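Local structure of Mgp-operon protein 3 (Mycoplasma pneumoniae, 6RJ1) at residues 7-11 and 12-16; 155-158 and 159-163; 187-191 and 192-196; 697-701 and 702-706. The protein is a surface adhesin component, also called P40/P90, that probably works with the adhesin P1 in attaching the bacterium to sugars on host cells. All coordinates share one frame; numbering follows the deposited sequence.

Contact 1 (7-11 and 12-16); sequences LLQDH and NTLTP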
loop_
_atom_site.group_PDB
_atom_site.type_symbol
_atom_site.label_atom_id
_atom_site.label_comp_id
_atom_site.label_asym_id
_atom_site.label_seq_id
_atom_site.Cartn_x
_atom_site.Cartn_y
_atom_site.Cartn_z
ATOM N N LEU A 7 -24.061 2.236 -15.901
ATOM C CA LEU A 7 -22.915 2.896 -16.519
ATOM C C LEU A 7 -21.725 1.958 -16.614
ATOM O O LEU A 7 -21.323 1.381 -15.598
ATOM C CB LEU A 7 -22.562 4.159 -15.715
ATOM C CG LEU A 7 -22.395 5.483 -16.460
ATOM C CD1 LEU A 7 -23.507 5.721 -17.450
ATOM C CD2 LEU A 7 -22.371 6.633 -15.482
ATOM N N LEU A 8 -21.171 1.790 -17.830
ATOM C CA LEU A 8 -20.002 0.944 -18.059
ATOM C C LEU A 8 -18.865 1.738 -18.681
ATOM O O LEU A 8 -19.098 2.546 -19.578
ATOM C CB LEU A 8 -20.318 -0.310 -18.903
ATOM C CG LEU A 8 -21.158 -1.456 -18.279
ATOM C CD1 LEU A 8 -21.288 -2.610 -19.248
ATOM C CD2 LEU A 8 -20.551 -2.001 -16.989
ATOM N N GLN A 9 -17.634 1.517 -18.191
ATOM C CA GLN A 9 -16.453 2.197 -18.701
ATOM C C GLN A 9 -15.792 1.440 -19.846
ATOM O O GLN A 9 -15.767 0.209 -19.851
ATOM C CB GLN A 9 -15.433 2.404 -17.575
ATOM C CG GLN A 9 -14.338 3.429 -17.891
ATOM C CD GLN A 9 -13.248 3.448 -16.854
ATOM O OE1 GLN A 9 -13.475 3.216 -15.665
ATOM N NE2 GLN A 9 -12.031 3.739 -17.286
ATOM N N ASP A 10 -15.267 2.200 -20.815
ATOM C CA ASP A 10 -14.440 1.775 -21.939
ATOM C C ASP A 10 -13.451 2.928 -22.140
ATOM O O ASP A 10 -13.767 3.926 -22.811
ATOM C CB ASP A 10 -15.244 1.450 -23.209
ATOM C CG ASP A 10 -14.398 0.876 -24.345
ATOM O OD1 ASP A 10 -13.272 0.382 -24.067
ATOM O OD2 ASP A 10 -14.864 0.910 -25.508
ATOM N N HIS A 11 -12.267 2.787 -21.511
ATOM C CA HIS A 11 -11.161 3.739 -21.446
ATOM C C HIS A 11 -11.612 5.112 -20.889
ATOM O O HIS A 11 -11.610 5.279 -19.667
ATOM C CB HIS A 11 -10.367 3.861 -22.767
ATOM C CG HIS A 11 -9.220 4.827 -22.667
ATOM N ND1 HIS A 11 -9.085 5.880 -23.555
ATOM C CD2 HIS A 11 -8.240 4.917 -21.734
ATOM C CE1 HIS A 11 -8.025 6.561 -23.146
ATOM N NE2 HIS A 11 -7.475 6.012 -22.063
ATOM N N ASN A 12 -11.994 6.076 -21.762
ATOM C CA ASN A 12 -12.421 7.422 -21.333
ATOM C C ASN A 12 -13.920 7.663 -21.497
ATOM O O ASN A 12 -14.412 8.744 -21.172
ATOM C CB ASN A 12 -11.611 8.524 -22.035
ATOM C CG ASN A 12 -10.170 8.655 -21.604
ATOM O OD1 ASN A 12 -9.725 8.159 -20.559
ATOM N ND2 ASN A 12 -9.406 9.345 -22.415
ATOM N N THR A 13 -14.639 6.641 -21.973
ATOM C CA THR A 13 -16.071 6.701 -22.222
ATOM C C THR A 13 -16.865 5.913 -21.187
ATOM O O THR A 13 -16.529 4.765 -20.900
ATOM C CB THR A 13 -16.375 6.288 -23.677
ATOM O OG1 THR A 13 -15.611 7.127 -24.545
ATOM C CG2 THR A 13 -17.850 6.416 -24.030
ATOM N N LEU A 14 -17.909 6.555 -20.626
ATOM C CA LEU A 14 -18.859 5.971 -19.689
ATOM C C LEU A 14 -20.172 5.857 -20.456
ATOM O O LEU A 14 -20.801 6.879 -20.752
ATOM C CB LEU A 14 -19.000 6.827 -18.414
ATOM C CG LEU A 14 -17.739 6.956 -17.539
ATOM C CD1 LEU A 14 -17.967 7.904 -16.397
ATOM C CD2 LEU A 14 -17.276 5.612 -17.008
ATOM N N THR A 15 -20.540 4.622 -20.861
ATOM C CA THR A 15 -21.730 4.384 -21.684
ATOM C C THR A 15 -22.930 3.852 -20.855
ATOM O O THR A 15 -22.766 2.933 -20.049
ATOM C CB THR A 15 -21.368 3.491 -22.904
ATOM O OG1 THR A 15 -20.406 4.130 -23.733
ATOM C CG2 THR A 15 -22.555 3.121 -23.768
ATOM N N PRO A 16 -24.149 4.414 -21.059
ATOM C CA PRO A 16 -25.322 3.897 -20.332
ATOM C C PRO A 16 -25.933 2.680 -21.025
ATOM O O PRO A 16 -26.279 2.748 -22.198
ATOM C CB PRO A 16 -26.286 5.091 -20.299
ATOM C CG PRO A 16 -25.869 5.963 -21.444
ATOM C CD PRO A 16 -24.529 5.515 -21.969
#
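L7 reaches across to L14 and P16, and this apolar cluster is the firmly packed part of a tight beta hairpin. L7 CG lies 4.1 Å from L14 CB, the side chains meeting at about a right angle, while L7 CD1 stops 4.0 Å from P16 CB. On the same face the aliphatic part of Q9 packs on L14, Q9 CB 3.7 Å from L14 CD2. Two antiparallel hydrogen-bonded pairs, L8 with T15 and D10 with T13, lace the backbones. The face of L8, D10, T13 and T15 is looser and more open to water, which suits the last three. H11 and N12 are the central residues of a type II' turn; the first needs positive phi (56° at H11), and asparagine is common at the second. T13 N to D10 O, 3.0 Å, closes it. The extended Q9 chain, with CG anti to the backbone N (chi1 -164°), lets NE2 donate a hydrogen bond to H11 O at 2.9 Å. N12, buried, uses its amide on the backbone of strand 40-48, at Y40 and L42. W45 of that strand covers L7 and L14, while strand 28-29 pairs with the edge of strand 13-17 away from strand 6-10.

Contact 2 (155-158 and 159-163); sequences GSLY and KTLQD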
loop_
_atom_site.group_PDB
_atom_site.type_symbol
_atom_site.label_atom_id
_atom_site.label_comp_id
_atom_site.label_asym_id
_atom_site.label_seq_id
_atom_site.Cartn_x
_atom_site.Cartn_y
_atom_site.Cartn_z
ATOM N N GLY A 155 10.857 21.145 13.620
ATOM C CA GLY A 155 11.050 20.109 12.614
ATOM C C GLY A 155 10.868 20.600 11.191
ATOM O O GLY A 155 10.091 21.528 10.940
ATOM N N SER A 156 11.581 19.972 10.243
ATOM C CA SER A 156 11.536 20.349 8.834
ATOM C C SER A 156 11.291 19.186 7.881
ATOM O O SER A 156 12.171 18.340 7.687
ATOM C CB SER A 156 12.809 21.096 8.445
ATOM O OG SER A 156 12.887 21.323 7.048
ATOM N N LEU A 157 10.113 19.187 7.239
ATOM C CA LEU A 157 9.747 18.207 6.224
ATOM C C LEU A 157 10.649 18.397 4.998
ATOM O O LEU A 157 11.069 17.414 4.391
ATOM C CB LEU A 157 8.263 18.350 5.861
ATOM C CG LEU A 157 7.687 17.488 4.719
ATOM C CD1 LEU A 157 7.914 15.986 4.940
ATOM C CD2 LEU A 157 6.222 17.750 4.565
ATOM N N TYR A 158 10.994 19.658 4.683
ATOM C CA TYR A 158 11.892 20.005 3.583
ATOM C C TYR A 158 13.241 19.270 3.707
ATOM O O TYR A 158 13.722 18.700 2.722
ATOM C CB TYR A 158 12.097 21.527 3.489
ATOM C CG TYR A 158 13.005 21.910 2.343
ATOM C CD1 TYR A 158 12.539 21.918 1.033
ATOM C CD2 TYR A 158 14.350 22.191 2.558
ATOM C CE1 TYR A 158 13.384 22.219 -0.033
ATOM C CE2 TYR A 158 15.201 22.501 1.501
ATOM C CZ TYR A 158 14.717 22.492 0.205
ATOM O OH TYR A 158 15.541 22.765 -0.849
ATOM N N LYS A 159 13.825 19.267 4.918
ATOM C CA LYS A 159 15.097 18.608 5.199
ATOM C C LYS A 159 15.021 17.107 4.943
ATOM O O LYS A 159 15.957 16.549 4.368
ATOM C CB LYS A 159 15.585 18.920 6.622
ATOM C CG LYS A 159 16.141 20.326 6.767
ATOM C CD LYS A 159 16.903 20.509 8.065
ATOM C CE LYS A 159 17.393 21.928 8.244
ATOM N NZ LYS A 159 16.325 22.819 8.776
ATOM N N THR A 160 13.883 16.470 5.311
ATOM C CA THR A 160 13.626 15.038 5.099
ATOM C C THR A 160 13.576 14.726 3.608
ATOM O O THR A 160 14.179 13.745 3.175
ATOM C CB THR A 160 12.293 14.604 5.756
ATOM O OG1 THR A 160 12.248 15.034 7.113
ATOM C CG2 THR A 160 12.051 13.084 5.674
ATOM N N LEU A 161 12.844 15.555 2.834
ATOM C CA LEU A 161 12.653 15.377 1.402
ATOM C C LEU A 161 13.933 15.525 0.596
ATOM O O LEU A 161 14.089 14.863 -0.432
ATOM C CB LEU A 161 11.546 16.298 0.882
ATOM C CG LEU A 161 10.145 16.059 1.471
ATOM C CD1 LEU A 161 9.208 17.185 1.113
ATOM C CD2 LEU A 161 9.569 14.697 1.058
ATOM N N GLN A 162 14.875 16.333 1.094
ATOM C CA GLN A 162 16.173 16.544 0.458
ATOM C C GLN A 162 16.995 15.262 0.439
ATOM O O GLN A 162 17.709 15.010 -0.535
ATOM C CB GLN A 162 16.964 17.637 1.177
ATOM C CG GLN A 162 16.482 19.035 0.890
ATOM C CD GLN A 162 17.541 20.039 1.246
ATOM O OE1 GLN A 162 18.274 20.532 0.382
ATOM N NE2 GLN A 162 17.638 20.363 2.527
ATOM N N ASP A 163 16.880 14.451 1.502
ATOM C CA ASP A 163 17.622 13.203 1.654
ATOM C C ASP A 163 16.781 11.956 1.462
ATOM O O ASP A 163 17.329 10.854 1.475
ATOM C CB ASP A 163 18.317 13.167 3.022
ATOM C CG ASP A 163 19.622 13.936 3.097
ATOM O OD1 ASP A 163 20.273 14.117 2.031
ATOM O OD2 ASP A 163 20.012 14.337 4.229
#
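The phenol ring of Y158 has the side chain of Q162 across one face: Q162 CG sits 4.1 Å from the ring centroid, 26° off the normal, as a CH-pi contact. The Q162 amide continues past the rim, its plane turned 31° from the ring, with CD 3.4 Å from Y158 CE2. F66 also meets the ring, obliquely, and the hydroxyl at its far end bonds to Q67 O. Y158 reaches forward over the following turn because CG is anti to its backbone N (chi1 -179°), and a long flat side chain suits that span. Both residues belong to helix 157-163, whose N-cap is S156. Serine suits a cap because its short side chain can accept from a first-turn amide lacking a preceding carbonyl: S156 OG takes K159 N at 3.1 Å. The following bond, T160 N to S156 O, is weak, whereas L161 N to L157 O measures 3.0 Å. K159 lays its CG 3.4 Å from S156 OG, then bends at its end to form a salt bridge with E142. On another side of the helix L157 CG touches L161 CD1 at 3.9 Å, and both leucines pack on W492 of strand 487-492.

Contact 3 (187-191 and 192-196); sequences QDTVH and FGSGQ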
loop_
_atom_site.group_PDB
_atom_site.type_symbol
_atom_site.label_atom_id
_atom_site.label_comp_id
_atom_site.label_asym_id
_atom_site.label_seq_id
_atom_site.Cartn_x
_atom_site.Cartn_y
_atom_site.Cartn_z
ATOM N N GLN A 187 23.934 -5.820 16.202
ATOM C CA GLN A 187 23.925 -4.720 17.168
ATOM C C GLN A 187 25.117 -4.732 18.154
ATOM O O GLN A 187 25.496 -3.648 18.586
ATOM C CB GLN A 187 22.573 -4.571 17.891
ATOM C CG GLN A 187 22.154 -5.680 18.834
ATOM C CD GLN A 187 20.914 -5.303 19.619
ATOM O OE1 GLN A 187 20.468 -4.139 19.662
ATOM N NE2 GLN A 187 20.320 -6.288 20.266
ATOM N N ASP A 188 25.769 -5.895 18.430
ATOM C CA ASP A 188 26.951 -5.923 19.328
ATOM C C ASP A 188 28.159 -5.212 18.719
ATOM O O ASP A 188 28.921 -4.586 19.449
ATOM C CB ASP A 188 27.317 -7.348 19.803
ATOM C CG ASP A 188 27.698 -8.373 18.736
ATOM O OD1 ASP A 188 27.413 -8.128 17.539
ATOM O OD2 ASP A 188 28.254 -9.430 19.104
ATOM N N THR A 189 28.305 -5.279 17.379
ATOM C CA THR A 189 29.368 -4.613 16.613
ATOM C C THR A 189 29.112 -3.099 16.615
ATOM O O THR A 189 30.049 -2.323 16.762
ATOM C CB THR A 189 29.444 -5.199 15.183
ATOM O OG1 THR A 189 29.672 -6.607 15.259
ATOM C CG2 THR A 189 30.534 -4.557 14.331
ATOM N N VAL A 190 27.840 -2.689 16.467
ATOM C CA VAL A 190 27.436 -1.281 16.461
ATOM C C VAL A 190 27.852 -0.552 17.752
ATOM O O VAL A 190 28.442 0.528 17.679
ATOM C CB VAL A 190 25.919 -1.119 16.151
ATOM C CG1 VAL A 190 25.419 0.294 16.450
ATOM C CG2 VAL A 190 25.606 -1.505 14.711
ATOM N N HIS A 191 27.580 -1.160 18.915
ATOM C CA HIS A 191 27.828 -0.531 20.206
ATOM C C HIS A 191 29.167 -0.826 20.841
ATOM O O HIS A 191 29.609 -0.039 21.678
ATOM C CB HIS A 191 26.697 -0.871 21.180
ATOM C CG HIS A 191 25.365 -0.363 20.722
ATOM N ND1 HIS A 191 24.401 -1.218 20.226
ATOM C CD2 HIS A 191 24.900 0.909 20.661
ATOM C CE1 HIS A 191 23.375 -0.452 19.909
ATOM N NE2 HIS A 191 23.629 0.836 20.155
ATOM N N PHE A 192 29.814 -1.933 20.467
ATOM C CA PHE A 192 31.098 -2.304 21.057
ATOM C C PHE A 192 32.284 -2.241 20.092
ATOM O O PHE A 192 33.429 -2.243 20.545
ATOM C CB PHE A 192 31.000 -3.684 21.729
ATOM C CG PHE A 192 30.042 -3.700 22.896
ATOM C CD1 PHE A 192 30.454 -3.294 24.162
ATOM C CD2 PHE A 192 28.719 -4.101 22.727
ATOM C CE1 PHE A 192 29.559 -3.285 25.236
ATOM C CE2 PHE A 192 27.826 -4.092 23.802
ATOM C CZ PHE A 192 28.252 -3.694 25.050
ATOM N N GLY A 193 32.010 -2.183 18.791
ATOM C CA GLY A 193 33.037 -2.130 17.758
ATOM C C GLY A 193 33.652 -3.485 17.478
ATOM O O GLY A 193 33.722 -4.332 18.377
ATOM N N SER A 194 34.113 -3.694 16.220
ATOM C CA SER A 194 34.746 -4.939 15.760
ATOM C C SER A 194 35.882 -5.373 16.686
ATOM O O SER A 194 36.769 -4.574 16.979
ATOM C CB SER A 194 35.255 -4.797 14.328
ATOM O OG SER A 194 34.211 -4.497 13.416
ATOM N N GLY A 195 35.789 -6.607 17.184
ATOM C CA GLY A 195 36.764 -7.204 18.087
ATOM C C GLY A 195 36.445 -7.114 19.569
ATOM O O GLY A 195 36.988 -7.895 20.362
ATOM N N GLN A 196 35.590 -6.153 19.965
ATOM C CA GLN A 196 35.215 -5.939 21.367
ATOM C C GLN A 196 33.780 -6.389 21.685
ATOM O O GLN A 196 33.263 -6.094 22.767
ATOM C CB GLN A 196 35.447 -4.466 21.761
ATOM C CG GLN A 196 36.878 -4.144 22.216
ATOM C CD GLN A 196 37.925 -4.246 21.124
ATOM O OE1 GLN A 196 37.776 -3.708 20.016
ATOM N NE2 GLN A 196 39.016 -4.941 21.422
#
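G193 N bonds to T189 O at 2.8 Å as the chain leaves helix 187-192, phi turning positive (79°) and psi extended. The motif is a helix C-terminal end closed by glycine and followed at once by a type II beta turn from G193 to Q196. Glycine suits both of its sites: G193 takes the positive phi easily, and at G195 a CB would press on the preceding carbonyl oxygen. The turn is closed by Q196 N to G193 O at 3.1 Å. One residue back, D188 O accepts F192 N at 3.0 Å, so two successive i to i+4 bonds hold the last turn of helix. The polar ends of its side chains reach away: D188 OD2 makes a salt bridge with K216, and T189 OG1 bonds to E197, whose other oxygen takes G195 N. The methyl of T189 instead faces the turn, CG2 standing 3.8 Å from S194 OG. H191 lies flat beneath a branch of V190, with CG1 4.0 Å above the centre of the imidazole, and its ND1 gives a weak bond to Q187 O. F192 has CG anti to its carbonyl carbon (chi1 -64°), and its broad apolar ring suits a place along the last turn where it also reaches S199 and Q203. D188 O then lies in the ring plane at its edge, 3.3 Å from F192 CD2.

Contact 4 (697-701 and 702-706); sequences GIVNE and SELKS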
loop_
_atom_site.group_PDB
_atom_site.type_symbol
_atom_site.label_atom_id
_atom_site.label_comp_id
_atom_site.label_asym_id
_atom_site.label_seq_id
_atom_site.Cartn_x
_atom_site.Cartn_y
_atom_site.Cartn_z
ATOM N N GLY A 697 -9.699 2.301 8.840
ATOM C CA GLY A 697 -10.462 3.189 9.701
ATOM C C GLY A 697 -11.634 3.888 9.056
ATOM O O GLY A 697 -11.840 3.814 7.839
ATOM N N ILE A 698 -12.418 4.555 9.914
ATOM C CA ILE A 698 -13.577 5.374 9.582
ATOM C C ILE A 698 -13.221 6.826 9.944
ATOM O O ILE A 698 -12.634 7.067 11.004
ATOM C CB ILE A 698 -14.889 4.849 10.251
ATOM C CG1 ILE A 698 -16.129 5.589 9.702
ATOM C CG2 ILE A 698 -14.830 4.849 11.814
ATOM C CD1 ILE A 698 -17.462 4.949 10.045
ATOM N N VAL A 699 -13.519 7.774 9.044
ATOM C CA VAL A 699 -13.186 9.180 9.245
ATOM C C VAL A 699 -14.407 10.071 8.930
ATOM O O VAL A 699 -15.063 9.894 7.900
ATOM C CB VAL A 699 -11.859 9.593 8.518
ATOM C CG1 VAL A 699 -11.479 8.635 7.388
ATOM C CG2 VAL A 699 -11.857 11.038 8.046
ATOM N N ASN A 700 -14.734 10.986 9.873
ATOM C CA ASN A 700 -15.851 11.925 9.781
ATOM C C ASN A 700 -15.470 13.243 9.099
ATOM O O ASN A 700 -14.280 13.520 8.921
ATOM C CB ASN A 700 -16.458 12.185 11.165
ATOM C CG ASN A 700 -15.500 12.740 12.184
ATOM O OD1 ASN A 700 -15.004 13.863 12.074
ATOM N ND2 ASN A 700 -15.230 11.960 13.208
ATOM N N GLU A 701 -16.497 14.068 8.763
ATOM C CA GLU A 701 -16.362 15.369 8.098
ATOM C C GLU A 701 -15.398 16.338 8.786
ATOM O O GLU A 701 -14.648 17.018 8.086
ATOM C CB GLU A 701 -17.726 16.042 7.880
ATOM C CG GLU A 701 -18.497 15.489 6.691
ATOM C CD GLU A 701 -19.197 16.519 5.822
ATOM O OE1 GLU A 701 -20.081 17.240 6.342
ATOM O OE2 GLU A 701 -18.871 16.595 4.615
ATOM N N SER A 702 -15.414 16.414 10.139
ATOM C CA SER A 702 -14.517 17.309 10.874
ATOM C C SER A 702 -13.053 16.842 10.776
ATOM O O SER A 702 -12.154 17.678 10.686
ATOM C CB SER A 702 -14.969 17.488 12.321
ATOM O OG SER A 702 -14.512 16.461 13.187
ATOM N N GLU A 703 -12.827 15.510 10.748
ATOM C CA GLU A 703 -11.494 14.925 10.593
ATOM C C GLU A 703 -10.986 15.197 9.172
ATOM O O GLU A 703 -9.805 15.493 8.985
ATOM C CB GLU A 703 -11.504 13.416 10.894
ATOM C CG GLU A 703 -11.668 13.077 12.367
ATOM C CD GLU A 703 -11.818 11.599 12.683
ATOM O OE1 GLU A 703 -12.742 10.962 12.127
ATOM O OE2 GLU A 703 -11.022 11.082 13.501
ATOM N N LEU A 704 -11.894 15.139 8.184
ATOM C CA LEU A 704 -11.591 15.432 6.785
ATOM C C LEU A 704 -11.328 16.921 6.593
ATOM O O LEU A 704 -10.430 17.280 5.837
ATOM C CB LEU A 704 -12.732 14.973 5.864
ATOM C CG LEU A 704 -12.829 13.472 5.589
ATOM C CD1 LEU A 704 -14.144 13.125 4.934
ATOM C CD2 LEU A 704 -11.664 12.969 4.744
ATOM N N LYS A 705 -12.085 17.785 7.308
ATOM C CA LYS A 705 -11.950 19.244 7.254
ATOM C C LYS A 705 -10.597 19.683 7.800
ATOM O O LYS A 705 -10.031 20.643 7.282
ATOM C CB LYS A 705 -13.080 19.925 8.018
ATOM C CG LYS A 705 -13.319 21.371 7.607
ATOM C CD LYS A 705 -14.461 21.955 8.389
ATOM C CE LYS A 705 -14.602 23.436 8.129
ATOM N NZ LYS A 705 -15.898 23.986 8.630
ATOM N N SER A 706 -10.069 18.965 8.823
ATOM C CA SER A 706 -8.764 19.238 9.413
ATOM C C SER A 706 -7.658 18.953 8.412
ATOM O O SER A 706 -6.688 19.703 8.364
ATOM C CB SER A 706 -8.564 18.417 10.678
ATOM O OG SER A 706 -9.476 18.852 11.672
HETATM O O HOH W 1 -10.656 8.593 12.359
HETATM O O HOH W 2 -14.143 8.737 12.723
#
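N700 OD1 is gripped by two donors of the helix start, S702 OG at 2.9 Å and E703 N at 3.0 Å, which reach it from opposite faces of its amide plane. N700 is the N-cap of helix 701-712, and asparagine suits the place because its short side chain can turn its carbonyl oxygen to the first-turn amides. It does so with CG between the backbone N and the carbonyl carbon (chi1 59°). E703 answers the cap: its OE1 takes N700 N at 3.0 Å, on the anti lone pair and nearly straight, with an N-H...O angle of 169°. The two reciprocal bonds make a capping box. Amide and carboxylate planes lie only 19° apart. The E703 chain, extended beyond CG, also carries its carboxylate to I698 O through two waters, one bonded to each carboxylate oxygen. Several donors and the helix start would be expected to stabilise the charged form of E703.

The helix then proceeds with L704 N to N700 O and K705 N to E701 O, while S702 O receives both the N and OG of S706 from opposite faces. Beside the cap, between strand and helix, is an apolar joint: V699 CG2 meets L704 CG at 3.6 Å, the side chains at about a right angle, and E703 CB at 3.7 Å. Branched aliphatic residues suit this buried corner. Strand 693-699 runs antiparallel between strands 549-563 and 723-732; W725 of the latter touches V699 and bonds to E703 O, while L704 packs on V466 of strand 464-468.

From the N terminus the four contacts follow one another in series, each between adjoining segments, so none nests within or crosses another. Contact 1 closes the turn joining strands 6-10 and 13-17 of a small three-stranded sheet. Contact 2 starts the helix that leads into strand 165-167, and contact 3 ends the next-but-one helix and turns the chain toward helix 200-203. Far along the sequence, contact 4 joins strand 693-699 to helix 701-712. Contacts 2 and 4 thus adjoin strands of the same branched ten-stranded sheet, their nearest atoms about 14 Å apart. Contacts 1 and 3 lie on opposite sides of the chain's centre, with contact centres about 63 Å apart.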